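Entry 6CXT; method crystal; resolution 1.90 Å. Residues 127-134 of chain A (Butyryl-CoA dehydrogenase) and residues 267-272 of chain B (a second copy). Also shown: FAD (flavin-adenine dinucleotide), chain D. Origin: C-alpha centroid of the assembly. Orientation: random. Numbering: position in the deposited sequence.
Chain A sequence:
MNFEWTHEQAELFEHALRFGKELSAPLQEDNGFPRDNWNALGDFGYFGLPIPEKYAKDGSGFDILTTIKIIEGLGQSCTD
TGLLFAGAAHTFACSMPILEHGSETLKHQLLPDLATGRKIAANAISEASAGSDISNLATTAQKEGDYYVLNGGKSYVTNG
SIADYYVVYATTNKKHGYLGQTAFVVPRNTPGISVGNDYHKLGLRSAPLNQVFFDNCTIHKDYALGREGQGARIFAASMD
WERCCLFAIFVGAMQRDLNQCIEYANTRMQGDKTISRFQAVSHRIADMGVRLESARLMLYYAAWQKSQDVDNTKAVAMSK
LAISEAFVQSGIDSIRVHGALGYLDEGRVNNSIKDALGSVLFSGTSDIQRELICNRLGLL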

ATOM      1  N   GLU A 127     -28.962  -3.019 -14.024  1.00 22.84           N
ATOM      2  CA  GLU A 127     -30.269  -3.377 -13.511  1.00 24.51           C
ATOM      3  C   GLU A 127     -30.145  -3.848 -12.121  1.00 25.24           C
ATOM      4  O   GLU A 127     -29.024  -3.922 -11.615  1.00 25.46           O
ATOM      5  CB  GLU A 127     -30.888  -4.533 -14.364  1.00 24.53           C
ATOM      6  CG  GLU A 127     -31.000  -4.119 -15.817  1.00 25.07           C
ATOM      7  CD  GLU A 127     -31.384  -5.258 -16.782  1.00 30.18           C
ATOM      8  OE1 GLU A 127     -31.255  -6.438 -16.401  1.00 31.64           O
ATOM      9  OE2 GLU A 127     -31.749  -4.913 -17.937  1.00 27.59           O
ATOM     10  N   ALA A 128     -31.265  -4.271 -11.538  1.00 26.44           N
ATOM     11  CA  ALA A 128     -31.250  -4.884 -10.192  1.00 32.86           C
ATOM     12  C   ALA A 128     -30.241  -6.048 -10.094  1.00 33.11           C
ATOM     13  O   ALA A 128     -29.548  -6.175  -9.081  1.00 30.87           O
ATOM     14  CB  ALA A 128     -32.636  -5.341  -9.758  1.00 31.38           C
ATOM     15  N   SER A 129     -30.142  -6.859 -11.149  1.00 26.45           N
ATOM     16  CA  SER A 129     -29.228  -7.993 -11.158  1.00 31.72           C
ATOM     17  C   SER A 129     -28.121  -7.909 -12.227  1.00 33.19           C
ATOM     18  O   SER A 129     -27.452  -8.898 -12.518  1.00 38.53           O
ATOM     19  CB  SER A 129     -30.042  -9.283 -11.349  1.00 33.42           C
ATOM     20  OG  SER A 129     -30.740  -9.529 -10.137  1.00 41.64           O
ATOM     21  N   ALA A 130     -27.955  -6.756 -12.846  1.00 28.76           N
ATOM     22  CA  ALA A 130     -26.887  -6.616 -13.819  1.00 29.68           C
ATOM     23  C   ALA A 130     -26.078  -5.406 -13.404  1.00 28.21           C
ATOM     24  O   ALA A 130     -26.589  -4.280 -13.424  1.00 29.02           O
ATOM     25  CB  ALA A 130     -27.461  -6.460 -15.220  1.00 29.49           C
ATOM     26  N   GLY A 131     -24.833  -5.621 -12.986  1.00 26.44           N
ATOM     27  CA  GLY A 131     -23.959  -4.455 -12.702  1.00 24.85           C
ATOM     28  C   GLY A 131     -22.622  -4.637 -13.399  1.00 24.91           C
ATOM     29  O   GLY A 131     -22.401  -4.150 -14.518  1.00 23.85           O
ATOM     30  N   SER A 132     -21.709  -5.302 -12.710  1.00 21.51           N
ATOM     31  CA  SER A 132     -20.414  -5.614 -13.316  1.00 22.04           C
ATOM     32  C   SER A 132     -20.560  -6.629 -14.488  1.00 25.02           C
ATOM     33  O   SER A 132     -19.761  -6.629 -15.439  1.00 25.04           O
ATOM     34  CB  SER A 132     -19.493  -6.248 -12.259  1.00 23.38           C
ATOM     35  OG  SER A 132     -19.196  -5.284 -11.233  1.00 20.74           O
ATOM     36  N   ASP A 133     -21.567  -7.504 -14.360  1.00 25.22           N
ATOM     37  CA  ASP A 133     -21.894  -8.474 -15.407  1.00 26.74           C
ATOM     38  C   ASP A 133     -23.163  -8.006 -16.129  1.00 24.92           C
ATOM     39  O   ASP A 133     -24.231  -7.920 -15.527  1.00 25.86           O
ATOM     40  CB  ASP A 133     -22.165  -9.856 -14.768  1.00 27.59           C
ATOM     41  CG  ASP A 133     -22.225 -10.970 -15.842  1.00 31.71           C
ATOM     42  OD1 ASP A 133     -22.792 -10.733 -16.911  1.00 28.74           O
ATOM     43  OD2 ASP A 133     -21.597 -12.029 -15.657  1.00 34.05           O
ATOM     44  N   ILE A 134     -23.026  -7.688 -17.397  1.00 26.46           N
ATOM     45  CA  ILE A 134     -24.147  -7.134 -18.152  1.00 27.31           C
ATOM     46  C   ILE A 134     -24.482  -8.129 -19.288  1.00 27.94           C
ATOM     47  O   ILE A 134     -25.054  -7.754 -20.295  1.00 27.75           O
ATOM     48  CB  ILE A 134     -23.752  -5.772 -18.750  1.00 27.10           C
ATOM     49  CG1 ILE A 134     -22.342  -5.903 -19.333  1.00 29.52           C
ATOM     50  CG2 ILE A 134     -23.831  -4.656 -17.680  1.00 28.56           C
ATOM     51  CD1 ILE A 134     -21.987  -4.779 -20.253  1.00 27.97           C
TER
ATOM     52  N   THR B 267     -24.515 -13.241  -1.012  1.00 21.05           N
ATOM     53  CA  THR B 267     -25.915 -13.107  -1.405  1.00 24.20           C
ATOM     54  C   THR B 267     -25.947 -12.516  -2.772  1.00 26.41           C
ATOM     55  O   THR B 267     -26.699 -12.964  -3.655  1.00 25.55           O
ATOM     56  CB  THR B 267     -26.674 -12.197  -0.392  1.00 27.43           C
ATOM     57  OG1 THR B 267     -26.744 -12.897   0.845  1.00 34.91           O
ATOM     58  CG2 THR B 267     -28.126 -11.926  -0.865  1.00 36.47           C
ATOM     59  N   ARG B 268     -25.123 -11.500  -2.999  1.00 21.69           N
ATOM     60  CA  ARG B 268     -25.141 -10.835  -4.281  1.00 23.34           C
ATOM     61  C   ARG B 268     -24.473 -11.684  -5.345  1.00 27.31           C
ATOM     62  O   ARG B 268     -23.339 -12.125  -5.178  1.00 23.86           O
ATOM     63  CB  ARG B 268     -24.456  -9.438  -4.209  1.00 24.33           C
ATOM     64  CG  ARG B 268     -24.052  -8.834  -5.552  1.00 23.81           C
ATOM     65  CD  ARG B 268     -25.290  -8.202  -6.157  1.00 24.00           C
ATOM     66  NE  ARG B 268     -25.065  -7.263  -7.271  1.00 24.61           N
ATOM     67  CZ  ARG B 268     -26.083  -6.695  -7.932  1.00 25.81           C
ATOM     68  NH1 ARG B 268     -27.350  -7.017  -7.599  1.00 26.02           N
ATOM     69  NH2 ARG B 268     -25.885  -5.794  -8.891  1.00 23.16           N
ATOM     70  N   MET B 269     -25.163 -11.838  -6.479  1.00 25.42           N
ATOM     71  CA  MET B 269     -24.659 -12.605  -7.582  1.00 28.82           C
ATOM     72  C   MET B 269     -24.423 -11.732  -8.778  1.00 30.21           C
ATOM     73  O   MET B 269     -25.168 -10.780  -9.020  1.00 34.96           O
ATOM     74  CB  MET B 269     -25.649 -13.740  -7.934  1.00 33.38           C
ATOM     75  CG  MET B 269     -25.691 -14.818  -6.861  1.00 34.50           C
ATOM     76  SD  MET B 269     -26.855 -16.140  -7.207  1.00 47.12           S
ATOM     77  CE  MET B 269     -25.957 -17.131  -8.408  1.00 46.16           C
ATOM     78  N   GLN B 270     -23.364 -12.051  -9.517  1.00 28.90           N
ATOM     79  CA  GLN B 270     -23.142 -11.500 -10.852  1.00 31.27           C
ATOM     80  C   GLN B 270     -22.774 -12.668 -11.760  1.00 36.40           C
ATOM     81  O   GLN B 270     -21.912 -13.475 -11.394  1.00 34.87           O
ATOM     82  CB  GLN B 270     -22.033 -10.425 -10.877  1.00 31.34           C
ATOM     83  CG  GLN B 270     -22.500  -9.058 -10.326  1.00 29.95           C
ATOM     84  CD  GLN B 270     -23.640  -8.447 -11.170  1.00 32.00           C
ATOM     85  OE1 GLN B 270     -23.416  -7.929 -12.245  1.00 28.61           O
ATOM     86  NE2 GLN B 270     -24.878  -8.573 -10.680  1.00 40.15           N
ATOM     87  N   GLY B 271     -23.447 -12.758 -12.919  1.00 40.64           N
ATOM     88  CA  GLY B 271     -23.304 -13.918 -13.835  1.00 45.53           C
ATOM     89  C   GLY B 271     -23.388 -15.300 -13.176  1.00 46.06           C
ATOM     90  O   GLY B 271     -22.485 -16.143 -13.335  1.00 47.70           O
ATOM     91  N   ASP B 272     -24.442 -15.527 -12.405  1.00 46.46           N
ATOM     92  CA  ASP B 272     -24.721 -16.880 -11.877  1.00 51.75           C
ATOM     93  C   ASP B 272     -23.735 -17.424 -10.830  1.00 47.41           C
ATOM     94  O   ASP B 272     -23.765 -18.619 -10.532  1.00 47.91           O
ATOM     95  CB  ASP B 272     -24.917 -17.909 -13.032  1.00 62.27           C
ATOM     96  CG  ASP B 272     -25.851 -17.386 -14.157  1.00 72.49           C
ATOM     97  OD1 ASP B 272     -26.850 -16.679 -13.859  1.00 73.23           O
ATOM     98  OD2 ASP B 272     -25.585 -17.691 -15.346  1.00 74.46           O
TER
HETATM   99  PA  FAD D 401     -21.633  -5.492  -8.475  1.00 20.46           P
HETATM  100  O1A FAD D 401     -21.424  -5.722  -9.960  1.00 22.42           O
HETATM  101  O2A FAD D 401     -22.700  -6.175  -7.636  1.00 21.99           O
HETATM  102  O5B FAD D 401     -20.182  -5.646  -7.755  1.00 21.52           O
HETATM  103  C5B FAD D 401     -20.033  -5.697  -6.317  1.00 20.34           C
HETATM  104  C4B FAD D 401     -18.550  -6.053  -6.081  1.00 20.31           C
HETATM  105  O4B FAD D 401     -18.240  -7.315  -6.725  1.00 21.79           O
HETATM  106  C3B FAD D 401     -17.629  -4.998  -6.684  1.00 21.48           C
HETATM  107  O3B FAD D 401     -16.501  -4.968  -5.801  1.00 21.94           O
HETATM  108  C2B FAD D 401     -17.183  -5.656  -8.009  1.00 21.26           C
HETATM  109  O2B FAD D 401     -15.937  -5.134  -8.535  1.00 21.53           O
HETATM  110  C1B FAD D 401     -17.151  -7.165  -7.619  1.00 21.91           C
HETATM  111  N9A FAD D 401     -17.252  -7.975  -8.851  1.00 22.91           N
HETATM  112  C8A FAD D 401     -18.347  -8.150  -9.639  1.00 25.45           C
HETATM  113  N7A FAD D 401     -18.008  -8.888 -10.754  1.00 25.52           N
HETATM  114  C5A FAD D 401     -16.676  -9.166 -10.684  1.00 24.61           C
HETATM  115  C6A FAD D 401     -15.664  -9.899 -11.489  1.00 26.22           C
HETATM  116  N6A FAD D 401     -15.985 -10.495 -12.692  1.00 23.55           N
HETATM  117  N1A FAD D 401     -14.383  -9.928 -11.012  1.00 26.22           N
HETATM  118  C2A FAD D 401     -13.998  -9.327  -9.835  1.00 24.88           C
HETATM  119  N3A FAD D 401     -14.886  -8.670  -9.055  1.00 20.63           N
HETATM  120  C4A FAD D 401     -16.193  -8.551  -9.416  1.00 22.65           C
HETATM  121  N1  FAD D 401     -25.081   2.522 -14.619  1.00 22.50           N
HETATM  122  C2  FAD D 401     -25.712   2.888 -15.793  1.00 23.13           C
HETATM  123  O2  FAD D 401     -26.193   1.946 -16.480  1.00 25.50           O
HETATM  124  N3  FAD D 401     -25.841   4.179 -16.213  1.00 23.03           N
HETATM  125  C4  FAD D 401     -25.399   5.203 -15.455  1.00 23.31           C
HETATM  126  O4  FAD D 401     -25.535   6.362 -15.849  1.00 24.02           O
HETATM  127  C4X FAD D 401     -24.713   4.889 -14.154  1.00 23.41           C
HETATM  128  N5  FAD D 401     -24.262   5.845 -13.311  1.00 23.01           N
HETATM  129  C5X FAD D 401     -23.703   5.563 -12.102  1.00 21.15           C
HETATM  130  C6  FAD D 401     -23.271   6.645 -11.289  1.00 20.91           C
HETATM  131  C7  FAD D 401     -22.708   6.373 -10.025  1.00 21.95           C
HETATM  132  C7M FAD D 401     -22.288   7.530  -9.153  1.00 20.66           C
HETATM  133  C8  FAD D 401     -22.561   4.985  -9.556  1.00 22.01           C
HETATM  134  C8M FAD D 401     -21.949   4.693  -8.227  1.00 19.36           C
HETATM  135  C9  FAD D 401     -22.957   3.904 -10.371  1.00 20.05           C
HETATM  136  C9A FAD D 401     -23.523   4.167 -11.640  1.00 21.96           C
HETATM  137  N10 FAD D 401     -23.976   3.116 -12.499  1.00 20.75           N
HETATM  138  C10 FAD D 401     -24.578   3.464 -13.758  1.00 24.46           C
HETATM  139  C1' FAD D 401     -23.874   1.716 -12.112  1.00 20.19           C
HETATM  140  C2' FAD D 401     -22.397   1.268 -12.217  1.00 21.25           C
HETATM  141  O2' FAD D 401     -21.926   1.143 -13.570  1.00 22.41           O
HETATM  142  C3' FAD D 401     -22.225   0.003 -11.393  1.00 21.65           C
HETATM  143  O3' FAD D 401     -22.428   0.384 -10.016  1.00 21.00           O
HETATM  144  C4' FAD D 401     -20.947  -0.830 -11.597  1.00 21.48           C
HETATM  145  O4' FAD D 401     -20.940  -1.426 -12.934  1.00 23.58           O
HETATM  146  C5' FAD D 401     -20.850  -1.961 -10.563  1.00 23.40           C
HETATM  147  O5' FAD D 401     -22.089  -2.680 -10.574  1.00 21.91           O
HETATM  148  P   FAD D 401     -22.815  -2.973  -9.209  1.00 22.98           P
HETATM  149  O1P FAD D 401     -24.077  -3.803  -9.467  1.00 22.41           O
HETATM  150  O2P FAD D 401     -23.044  -1.721  -8.384  1.00 21.90           O
HETATM  151  O3P FAD D 401     -21.843  -3.899  -8.330  1.00 20.24           O
HETATM  152  O   HOH W   1     -27.879 -10.616  -9.530  1.00 48.25           O
HETATM  153  O   HOH W   2     -25.248 -10.588 -13.530  1.00 55.67           O

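A side-chain amide can serve a neighbouring loop much as a backbone peptide would, and the contact between these two copies of butyryl-CoA dehydrogenase illustrates the principle. Its centre is B:Gln270, buried, whose side chain (chi1 and chi2 both m) curls into the turn of chain A. There its carbonyl OE1 accepts hydrogen bonds from A:Gly131 N and A:Asp133 N, each 2.8 Å away. The amide's other end is also used: NE2 donates to B:Met269 O at 2.8 Å and, weakly, to A:Ser129 O at 3.2 Å. Glutamine thus suits a site that needs both an acceptor and a donor.

A:Asp133 contributes differently. Its CA-to-CB bond points toward chain B, and its OD2 lies 3.1 Å from B:Gly271 CA. A CB on that glycine would collide with OD2, and its positive phi also favours glycine.

B:Arg268 extends the contact to the cofactor. NH1 donates to A:Ala128 O at 2.8 Å, while NE reaches FAD O2A at 2.6 Å and NH2 reaches FAD O1P at 2.8 Å, so one cationic group joins a loop carbonyl to both phosphates. A:Gly131 leaves the necessary room, since a CB there would clash with FAD O1P. Beside it, A:Ser132 N and OG both donate to FAD O1A, at 2.8 and 2.6 Å.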